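Local coordinates for cell division control protein 4 (Saccharomyces cerevisiae, PDB 3V7D) that recognises phosphorylated target proteins, such as the CDK inhibitor SIC1, as the substrate-binding subunit of an SCF E3 ubiquitin ligase, at residues F110-H120 with S456-S464; L128-I136 with V146-L155. The protein carries 1 engineered substitution. All blocks are in the same frame, centred on the assembly; numbering follows the deposited sequence.

Interaction 1. Residues F110-H120 with S456-S464; sequences FVPQRTTLRGH and SFLEILDFS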
loop_
_atom_site.group_PDB
_atom_site.type_symbol
_atom_site.label_atom_id
_atom_site.label_comp_id
_atom_site.label_asym_id
_atom_site.label_seq_id
_atom_site.Cartn_x
_atom_site.Cartn_y
_atom_site.Cartn_z
ATOM N N PHE B 110 -11.763 -1.080 -19.888
ATOM C CA PHE B 110 -12.679 -0.624 -18.854
ATOM C C PHE B 110 -12.695 0.899 -18.883
ATOM O O PHE B 110 -11.666 1.534 -19.109
ATOM C CB PHE B 110 -12.248 -1.125 -17.471
ATOM C CG PHE B 110 -13.151 -0.675 -16.347
ATOM C CD1 PHE B 110 -12.960 0.555 -15.731
ATOM C CD2 PHE B 110 -14.181 -1.488 -15.899
ATOM C CE1 PHE B 110 -13.784 0.970 -14.702
ATOM C CE2 PHE B 110 -15.006 -1.079 -14.865
ATOM C CZ PHE B 110 -14.806 0.152 -14.267
ATOM N N VAL B 111 -13.869 1.481 -18.672
ATOM C CA VAL B 111 -13.983 2.927 -18.544
ATOM C C VAL B 111 -14.804 3.233 -17.301
ATOM O O VAL B 111 -15.908 2.715 -17.136
ATOM C CB VAL B 111 -14.638 3.573 -19.791
ATOM C CG1 VAL B 111 -14.762 5.082 -19.608
ATOM C CG2 VAL B 111 -13.831 3.249 -21.047
ATOM N N PRO B 112 -14.256 4.059 -16.403
ATOM C CA PRO B 112 -14.956 4.390 -15.160
ATOM C C PRO B 112 -16.149 5.298 -15.421
ATOM O O PRO B 112 -16.149 6.054 -16.398
ATOM C CB PRO B 112 -13.892 5.156 -14.362
ATOM C CG PRO B 112 -13.020 5.775 -15.420
ATOM C CD PRO B 112 -12.951 4.736 -16.505
ATOM N N GLN B 113 -17.159 5.215 -14.563
ATOM C CA GLN B 113 -18.241 6.186 -14.591
ATOM C C GLN B 113 -17.685 7.526 -14.137
ATOM O O GLN B 113 -16.868 7.591 -13.216
ATOM C CB GLN B 113 -19.377 5.765 -13.665
ATOM C CG GLN B 113 -20.278 4.675 -14.209
ATOM C CD GLN B 113 -21.214 4.146 -13.143
ATOM O OE1 GLN B 113 -22.407 4.456 -13.131
ATOM N NE2 GLN B 113 -20.673 3.354 -12.228
ATOM N N ARG B 114 -18.138 8.595 -14.779
ATOM C CA ARG B 114 -17.619 9.926 -14.506
ATOM C C ARG B 114 -18.711 10.865 -14.006
ATOM O O ARG B 114 -19.792 10.940 -14.588
ATOM C CB ARG B 114 -16.970 10.495 -15.770
ATOM C CG ARG B 114 -16.480 11.928 -15.654
ATOM C CD ARG B 114 -15.701 12.316 -16.901
ATOM N NE ARG B 114 -15.394 13.741 -16.938
ATOM C CZ ARG B 114 -14.836 14.359 -17.975
ATOM N NH1 ARG B 114 -14.523 13.680 -19.070
ATOM N NH2 ARG B 114 -14.599 15.663 -17.918
ATOM N N THR B 115 -18.424 11.570 -12.916
ATOM C CA THR B 115 -19.310 12.609 -12.404
ATOM C C THR B 115 -18.560 13.937 -12.417
ATOM O O THR B 115 -17.457 14.042 -11.872
ATOM C CB THR B 115 -19.747 12.310 -10.958
ATOM O OG1 THR B 115 -20.207 10.958 -10.859
ATOM C CG2 THR B 115 -20.855 13.261 -10.522
ATOM N N THR B 116 -19.151 14.948 -13.044
ATOM C CA THR B 116 -18.524 16.261 -13.144
ATOM C C THR B 116 -19.328 17.286 -12.348
ATOM O O THR B 116 -20.506 17.501 -12.616
ATOM C CB THR B 116 -18.404 16.720 -14.613
ATOM O OG1 THR B 116 -17.592 15.791 -15.343
ATOM C CG2 THR B 116 -17.774 18.107 -14.693
ATOM N N LEU B 117 -18.687 17.906 -11.363
ATOM C CA LEU B 117 -19.377 18.822 -10.462
ATOM C C LEU B 117 -18.748 20.210 -10.470
ATOM O O LEU B 117 -17.540 20.354 -10.683
ATOM C CB LEU B 117 -19.373 18.261 -9.036
ATOM C CG LEU B 117 -20.033 16.894 -8.833
ATOM C CD1 LEU B 117 -19.762 16.378 -7.430
ATOM C CD2 LEU B 117 -21.532 16.978 -9.093
ATOM N N ARG B 118 -19.576 21.224 -10.237
ATOM C CA ARG B 118 -19.116 22.605 -10.153
ATOM C C ARG B 118 -17.974 22.739 -9.156
ATOM O O ARG B 118 -18.024 22.165 -8.068
ATOM C CB ARG B 118 -20.267 23.526 -9.735
ATOM C CG ARG B 118 -19.835 24.969 -9.449
ATOM C CD ARG B 118 -21.003 25.837 -8.994
ATOM N NE ARG B 118 -22.101 25.830 -9.956
ATOM C CZ ARG B 118 -22.207 26.673 -10.979
ATOM N NH1 ARG B 118 -21.278 27.602 -11.176
ATOM N NH2 ARG B 118 -23.242 26.588 -11.804
ATOM N N GLY B 119 -16.946 23.493 -9.536
ATOM C CA GLY B 119 -15.811 23.741 -8.664
ATOM C C GLY B 119 -15.927 25.072 -7.943
ATOM O O GLY B 119 -16.997 25.422 -7.452
ATOM N N HIS B 120 -14.823 25.815 -7.885
ATOM C CA HIS B 120 -14.797 27.111 -7.208
ATOM C C HIS B 120 -15.084 28.270 -8.163
ATOM O O HIS B 120 -15.191 28.079 -9.376
ATOM C CB HIS B 120 -13.442 27.330 -6.524
ATOM C CG HIS B 120 -13.227 26.464 -5.323
ATOM N ND1 HIS B 120 -13.136 26.973 -4.045
ATOM C CD2 HIS B 120 -13.100 25.121 -5.202
ATOM C CE1 HIS B 120 -12.949 25.983 -3.192
ATOM N NE2 HIS B 120 -12.924 24.849 -3.868
ATOM N N SER B 456 -13.242 26.003 -12.911
ATOM C CA SER B 456 -12.796 24.832 -12.165
ATOM C C SER B 456 -13.937 23.843 -11.977
ATOM O O SER B 456 -15.091 24.228 -11.792
ATOM C CB SER B 456 -12.205 25.228 -10.810
ATOM O OG SER B 456 -13.173 25.836 -9.974
ATOM N N PHE B 457 -13.604 22.562 -12.041
ATOM C CA PHE B 457 -14.576 21.508 -11.826
ATOM C C PHE B 457 -13.954 20.437 -10.948
ATOM O O PHE B 457 -12.731 20.311 -10.883
ATOM C CB PHE B 457 -15.012 20.896 -13.164
ATOM C CG PHE B 457 -15.749 21.854 -14.060
ATOM C CD1 PHE B 457 -17.118 22.028 -13.938
ATOM C CD2 PHE B 457 -15.072 22.583 -15.025
ATOM C CE1 PHE B 457 -17.803 22.918 -14.763
ATOM C CE2 PHE B 457 -15.747 23.467 -15.855
ATOM C CZ PHE B 457 -17.118 23.634 -15.724
ATOM N N LEU B 458 -14.799 19.681 -10.256
ATOM C CA LEU B 458 -14.346 18.480 -9.573
ATOM C C LEU B 458 -14.783 17.272 -10.378
ATOM O O LEU B 458 -15.968 17.109 -10.687
ATOM C CB LEU B 458 -14.903 18.388 -8.149
ATOM C CG LEU B 458 -14.479 17.125 -7.385
ATOM C CD1 LEU B 458 -12.980 17.125 -7.123
ATOM C CD2 LEU B 458 -15.242 16.974 -6.083
ATOM N N GLU B 459 -13.818 16.430 -10.725
ATOM C CA GLU B 459 -14.106 15.206 -11.451
ATOM C C GLU B 459 -14.041 14.016 -10.503
ATOM O O GLU B 459 -13.110 13.899 -9.701
ATOM C CB GLU B 459 -13.111 15.026 -12.600
ATOM C CG GLU B 459 -13.096 16.184 -13.594
ATOM C CD GLU B 459 -14.254 16.136 -14.580
ATOM O OE1 GLU B 459 -14.301 16.992 -15.487
ATOM O OE2 GLU B 459 -15.115 15.237 -14.457
ATOM N N ILE B 460 -15.039 13.142 -10.584
ATOM C CA ILE B 460 -15.047 11.919 -9.792
ATOM C C ILE B 460 -15.186 10.694 -10.692
ATOM O O ILE B 460 -16.172 10.551 -11.418
ATOM C CB ILE B 460 -16.173 11.920 -8.745
ATOM C CG1 ILE B 460 -16.071 13.154 -7.846
ATOM C CG2 ILE B 460 -16.120 10.654 -7.910
ATOM C CD1 ILE B 460 -17.229 13.290 -6.866
ATOM N N LEU B 461 -14.191 9.816 -10.636
ATOM C CA LEU B 461 -14.174 8.604 -11.448
ATOM C C LEU B 461 -14.373 7.355 -10.593
ATOM O O LEU B 461 -13.715 7.171 -9.566
ATOM C CB LEU B 461 -12.870 8.517 -12.241
ATOM C CG LEU B 461 -12.648 9.737 -13.138
ATOM C CD1 LEU B 461 -11.253 9.742 -13.730
ATOM C CD2 LEU B 461 -13.697 9.772 -14.235
ATOM N N ASP B 462 -15.284 6.497 -11.036
ATOM C CA ASP B 462 -15.713 5.334 -10.268
ATOM C C ASP B 462 -15.254 4.051 -10.968
ATOM O O ASP B 462 -15.710 3.755 -12.067
ATOM C CB ASP B 462 -17.241 5.361 -10.153
ATOM C CG ASP B 462 -17.793 4.302 -9.209
ATOM O OD1 ASP B 462 -17.045 3.391 -8.794
ATOM O OD2 ASP B 462 -19.002 4.381 -8.891
ATOM N N PHE B 463 -14.362 3.293 -10.329
ATOM C CA PHE B 463 -13.816 2.068 -10.927
ATOM C C PHE B 463 -14.456 0.778 -10.387
ATOM O O PHE B 463 -13.926 -0.322 -10.578
ATOM C CB PHE B 463 -12.290 2.004 -10.769
ATOM C CG PHE B 463 -11.538 2.943 -11.678
ATOM C CD1 PHE B 463 -11.342 4.271 -11.321
ATOM C CD2 PHE B 463 -11.022 2.498 -12.884
ATOM C CE1 PHE B 463 -10.644 5.138 -12.152
ATOM C CE2 PHE B 463 -10.322 3.362 -13.722
ATOM C CZ PHE B 463 -10.132 4.681 -13.355
ATOM N N SER B 464 -15.595 0.907 -9.718
ATOM C CA SER B 464 -16.363 -0.279 -9.340
ATOM C C SER B 464 -17.356 -0.662 -10.439
ATOM O O SER B 464 -17.460 0.039 -11.440
ATOM C CB SER B 464 -17.111 -0.052 -8.028
ATOM O OG SER B 464 -18.205 0.834 -8.201
ATOM O OXT SER B 464 -18.089 -1.652 -10.375
HETATM O O HOH W 1 -18.240 2.739 -12.696
HETATM O O HOH W 2 -18.623 8.929 -11.156
HETATM O O HOH W 3 -14.499 28.584 -11.972
#
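R114 grips the carboxylate of E459 side-on, its NE reaching OE2 at 2.9 Å and its NH2 reaching OE1 at 2.8 Å. Both nitrogens come from above the carboxylate plane, and the flat groups are turned 68° apart. T116 OG1 donates to E459 OE2 (2.7 Å) from the opposite face, on the syn side, so this oxygen holds two donors; the hydroxyl points there because it stands anti to its carbonyl carbon (chi1 -61°). D432 is a second acid for R114 NH2.

In the backbone, Q113, T115 and L117 each give an N-H and take one, paired with D462, I460 and L458. At one end S456 OG accepts from H120 N at 2.7 Å and bonds to T122 O; at the other, water 1 joins Q113 NE2 to D462 O and S464 O. D462 OD1 takes S464 N, closing an Asx turn, and S464 OG, which also meets K444 NZ. P112 CB sits 3.8 Å over the centre of the F463 ring.

Strand 113-118 is thus the outer strand of a four-stranded antiparallel sheet, the "Velcro" closure of a WD40 propeller. Strand 455-462 bonds on its other edge to 445-452, and W105 of helix 87-106 stacks on F463.

Interaction 2. Residues L128-I136 with V146-L155; sequences LQFEDNYVI and VYDSINKKFL
Y134 turns the edge of its ring to 146-155: L155 CD1 meets CE1 at 3.8 Å, near the ring plane, the two side chains crossing at about a right angle. V146 CG1 reaches CD1 of the same ring at 3.8 Å, from an oblique direction. V135 and Y147 share the other face of the sheet, CB to CB 3.9 Å, and the edge of the Y147 ring lies against V135 O.

F130 also presents an edge, with CE1 3.4 Å from S149 OG in the ring plane. The methylene of that serine packs on V135 CG2.

This is the central hairpin of a WD40 blade, strands 134-139 and 144-148, antiparallel and bonded both ways between V135 and Y147. Beyond it the pairing ends on S149 N, which makes a nearly straight bond (174°) to N133 O. There I150 CD1 lies 3.5 Å from N133 CG, against the amide.

With CG anti to the backbone N (chi1 -179°), the D148 carboxylate reaches into the turn that follows: OD1 accepts from I150 N and N151 N while OD2 takes N151 ND2. Alanine here would remove all three acceptor bonds and is likely to leave the 149-151 turn freer to move, with I150 less firmly set against N133. The chain then leaves through a G1 beta bulge, K152 and K153 sharing D148 as their partner.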
loop_
_atom_site.group_PDB
_atom_site.type_symbol
_atom_site.label_atom_id
_atom_site.label_comp_id
_atom_site.label_asym_id
_atom_site.label_seq_id
_atom_site.Cartn_x
_atom_site.Cartn_y
_atom_site.Cartn_z
ATOM N N LEU B 128 -6.476 19.981 -2.134
ATOM C CA LEU B 128 -7.521 18.969 -2.106
ATOM C C LEU B 128 -7.196 17.908 -1.067
ATOM O O LEU B 128 -6.060 17.444 -0.973
ATOM C CB LEU B 128 -7.676 18.318 -3.484
ATOM C CG LEU B 128 -8.808 17.302 -3.690
ATOM C CD1 LEU B 128 -9.320 17.361 -5.121
ATOM C CD2 LEU B 128 -8.365 15.881 -3.358
ATOM N N GLN B 129 -8.206 17.540 -0.288
ATOM C CA GLN B 129 -8.119 16.404 0.616
ATOM C C GLN B 129 -9.182 15.401 0.209
ATOM O O GLN B 129 -10.271 15.782 -0.222
ATOM C CB GLN B 129 -8.355 16.840 2.062
ATOM C CG GLN B 129 -7.205 17.604 2.691
ATOM C CD GLN B 129 -6.028 16.709 3.029
ATOM O OE1 GLN B 129 -5.958 16.143 4.122
ATOM N NE2 GLN B 129 -5.095 16.574 2.089
ATOM N N PHE B 130 -8.861 14.120 0.335
ATOM C CA PHE B 130 -9.813 13.059 0.052
ATOM C C PHE B 130 -9.712 12.021 1.155
ATOM O O PHE B 130 -8.807 11.190 1.148
ATOM C CB PHE B 130 -9.508 12.415 -1.303
ATOM C CG PHE B 130 -10.456 11.312 -1.683
ATOM C CD1 PHE B 130 -11.750 11.285 -1.187
ATOM C CD2 PHE B 130 -10.049 10.297 -2.533
ATOM C CE1 PHE B 130 -12.618 10.269 -1.531
ATOM C CE2 PHE B 130 -10.915 9.279 -2.881
ATOM C CZ PHE B 130 -12.202 9.264 -2.379
ATOM N N GLU B 131 -10.626 12.094 2.118
ATOM C CA GLU B 131 -10.656 11.165 3.247
ATOM C C GLU B 131 -12.103 10.971 3.686
ATOM O O GLU B 131 -12.935 11.865 3.504
ATOM C CB GLU B 131 -9.870 11.716 4.450
ATOM C CG GLU B 131 -8.453 12.213 4.174
ATOM C CD GLU B 131 -7.476 11.089 3.876
ATOM O OE1 GLU B 131 -6.429 11.366 3.255
ATOM O OE2 GLU B 131 -7.755 9.933 4.264
ATOM N N ASP B 132 -12.394 9.807 4.261
ATOM C CA ASP B 132 -13.638 9.594 4.994
ATOM C C ASP B 132 -14.890 9.886 4.179
ATOM O O ASP B 132 -15.849 10.455 4.708
ATOM C CB ASP B 132 -13.661 10.488 6.235
ATOM C CG ASP B 132 -13.700 9.704 7.523
ATOM O OD1 ASP B 132 -14.147 8.538 7.496
ATOM O OD2 ASP B 132 -13.292 10.265 8.561
ATOM N N ASN B 133 -14.866 9.532 2.897
ATOM C CA ASN B 133 -15.987 9.786 1.995
ATOM C C ASN B 133 -16.257 11.273 1.757
ATOM O O ASN B 133 -17.305 11.651 1.237
ATOM C CB ASN B 133 -17.244 9.057 2.479
ATOM C CG ASN B 133 -16.987 7.587 2.748
ATOM O OD1 ASN B 133 -16.441 6.874 1.904
ATOM N ND2 ASN B 133 -17.364 7.128 3.935
ATOM N N TYR B 134 -15.298 12.111 2.141
ATOM C CA TYR B 134 -15.352 13.532 1.829
ATOM C C TYR B 134 -14.306 13.882 0.786
ATOM O O TYR B 134 -13.182 13.380 0.825
ATOM C CB TYR B 134 -15.074 14.386 3.062
ATOM C CG TYR B 134 -16.134 14.365 4.133
ATOM C CD1 TYR B 134 -17.444 14.733 3.851
ATOM C CD2 TYR B 134 -15.813 14.026 5.442
ATOM C CE1 TYR B 134 -18.414 14.732 4.839
ATOM C CE2 TYR B 134 -16.772 14.020 6.436
ATOM C CZ TYR B 134 -18.070 14.375 6.131
ATOM O OH TYR B 134 -19.023 14.369 7.126
ATOM N N VAL B 135 -14.678 14.749 -0.147
ATOM C CA VAL B 135 -13.696 15.415 -0.985
ATOM C C VAL B 135 -13.750 16.882 -0.610
ATOM O O VAL B 135 -14.825 17.486 -0.581
ATOM C CB VAL B 135 -13.973 15.255 -2.489
ATOM C CG1 VAL B 135 -12.819 15.846 -3.298
ATOM C CG2 VAL B 135 -14.170 13.793 -2.840
ATOM N N ILE B 136 -12.592 17.446 -0.293
ATOM C CA ILE B 136 -12.528 18.811 0.210
ATOM C C ILE B 136 -11.514 19.616 -0.590
ATOM O O ILE B 136 -10.370 19.195 -0.756
ATOM C CB ILE B 136 -12.155 18.828 1.704
ATOM C CG1 ILE B 136 -13.062 17.875 2.487
ATOM C CG2 ILE B 136 -12.250 20.236 2.266
ATOM C CD1 ILE B 136 -12.573 17.567 3.878
ATOM N N VAL B 146 -16.914 21.167 0.185
ATOM C CA VAL B 146 -16.951 19.800 0.673
ATOM C C VAL B 146 -17.899 18.967 -0.179
ATOM O O VAL B 146 -19.038 19.371 -0.440
ATOM C CB VAL B 146 -17.418 19.743 2.142
ATOM C CG1 VAL B 146 -17.371 18.315 2.662
ATOM C CG2 VAL B 146 -16.564 20.662 3.010
ATOM N N TYR B 147 -17.425 17.799 -0.605
ATOM C CA TYR B 147 -18.213 16.917 -1.450
ATOM C C TYR B 147 -18.344 15.527 -0.828
ATOM O O TYR B 147 -17.464 15.069 -0.094
ATOM C CB TYR B 147 -17.572 16.777 -2.834
ATOM C CG TYR B 147 -17.346 18.067 -3.597
ATOM C CD1 TYR B 147 -16.283 18.911 -3.284
ATOM C CD2 TYR B 147 -18.167 18.417 -4.664
ATOM C CE1 TYR B 147 -16.064 20.078 -3.993
ATOM C CE2 TYR B 147 -17.956 19.586 -5.380
ATOM C CZ TYR B 147 -16.903 20.410 -5.042
ATOM O OH TYR B 147 -16.689 21.571 -5.752
ATOM N N ASP B 148 -19.451 14.865 -1.145
ATOM C CA ASP B 148 -19.711 13.484 -0.763
ATOM C C ASP B 148 -19.210 12.599 -1.898
ATOM O O ASP B 148 -19.714 12.682 -3.012
ATOM C CB ASP B 148 -21.224 13.313 -0.583
ATOM C CG ASP B 148 -21.630 11.913 -0.149
ATOM O OD1 ASP B 148 -20.882 10.941 -0.379
ATOM O OD2 ASP B 148 -22.735 11.786 0.417
ATOM N N SER B 149 -18.225 11.746 -1.628
ATOM C CA SER B 149 -17.656 10.914 -2.690
ATOM C C SER B 149 -18.461 9.640 -2.946
ATOM O O SER B 149 -18.294 8.990 -3.978
ATOM C CB SER B 149 -16.187 10.574 -2.409
ATOM O OG SER B 149 -16.029 9.977 -1.134
ATOM N N ILE B 150 -19.333 9.286 -2.006
ATOM C CA ILE B 150 -20.184 8.112 -2.167
ATOM C C ILE B 150 -21.340 8.413 -3.120
ATOM O O ILE B 150 -21.531 7.722 -4.122
ATOM C CB ILE B 150 -20.746 7.619 -0.815
ATOM C CG1 ILE B 150 -19.610 7.178 0.113
ATOM C CG2 ILE B 150 -21.735 6.473 -1.030
ATOM C CD1 ILE B 150 -20.086 6.730 1.480
ATOM N N ASN B 151 -22.109 9.449 -2.803
ATOM C CA ASN B 151 -23.211 9.855 -3.665
ATOM C C ASN B 151 -22.754 10.766 -4.806
ATOM O O ASN B 151 -23.527 11.061 -5.719
ATOM C CB ASN B 151 -24.328 10.514 -2.851
ATOM C CG ASN B 151 -24.945 9.567 -1.830
ATOM O OD1 ASN B 151 -25.660 8.632 -2.189
ATOM N ND2 ASN B 151 -24.671 9.808 -0.550
ATOM N N LYS B 152 -21.497 11.199 -4.746
ATOM C CA LYS B 152 -20.896 12.031 -5.792
ATOM C C LYS B 152 -21.679 13.321 -6.036
ATOM O O LYS B 152 -22.183 13.573 -7.134
ATOM C CB LYS B 152 -20.696 11.218 -7.076
ATOM C CG LYS B 152 -19.763 10.036 -6.861
ATOM C CD LYS B 152 -19.899 8.979 -7.936
ATOM C CE LYS B 152 -18.937 7.823 -7.680
ATOM N NZ LYS B 152 -19.207 7.154 -6.380
ATOM N N LYS B 153 -21.771 14.129 -4.986
ATOM C CA LYS B 153 -22.519 15.376 -5.008
ATOM C C LYS B 153 -21.839 16.417 -4.120
ATOM O O LYS B 153 -21.051 16.080 -3.235
ATOM C CB LYS B 153 -23.939 15.150 -4.489
ATOM C CG LYS B 153 -24.816 14.256 -5.356
ATOM C CD LYS B 153 -26.152 13.975 -4.674
ATOM C CE LYS B 153 -27.115 13.226 -5.588
ATOM N NZ LYS B 153 -27.478 14.030 -6.792
ATOM N N PHE B 154 -22.157 17.683 -4.361
ATOM C CA PHE B 154 -21.720 18.785 -3.509
ATOM C C PHE B 154 -22.500 18.772 -2.191
ATOM O O PHE B 154 -23.706 18.545 -2.187
ATOM C CB PHE B 154 -21.930 20.108 -4.257
ATOM C CG PHE B 154 -21.843 21.336 -3.388
ATOM C CD1 PHE B 154 -20.622 21.780 -2.912
ATOM C CD2 PHE B 154 -22.984 22.063 -3.075
ATOM C CE1 PHE B 154 -20.542 22.913 -2.130
ATOM C CE2 PHE B 154 -22.912 23.195 -2.293
ATOM C CZ PHE B 154 -21.689 23.626 -1.821
ATOM N N LEU B 155 -21.808 18.999 -1.075
ATOM C CA LEU B 155 -22.451 19.014 0.242
ATOM C C LEU B 155 -22.671 20.426 0.766
ATOM O O LEU B 155 -23.804 20.851 0.984
ATOM C CB LEU B 155 -21.630 18.220 1.260
ATOM C CG LEU B 155 -21.880 16.715 1.300
ATOM C CD1 LEU B 155 -21.047 16.069 2.395
ATOM C CD2 LEU B 155 -23.364 16.434 1.506
#

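The centres of interactions 1 and 2 lie 11 Å apart, in adjacent blades of the propeller. Along the chain, strand 113-118 comes first, the 125-158 sheet follows and strand 455-462 comes last, so interaction 2 is nested within the loop that interaction 1 closes. The domain's first strand is the outer strand of the last blade, whose other three come at the C-terminus; from it the chain enters the first full blade. The two sheets touch directly: R118 O lies 2.7 Å from Y147 OH in a probable hydrogen bond, L458 packs on the Y147 ring, and K152 runs past T115 and D462. Interaction 1 closes the circle of blades; interaction 2 shapes one of them.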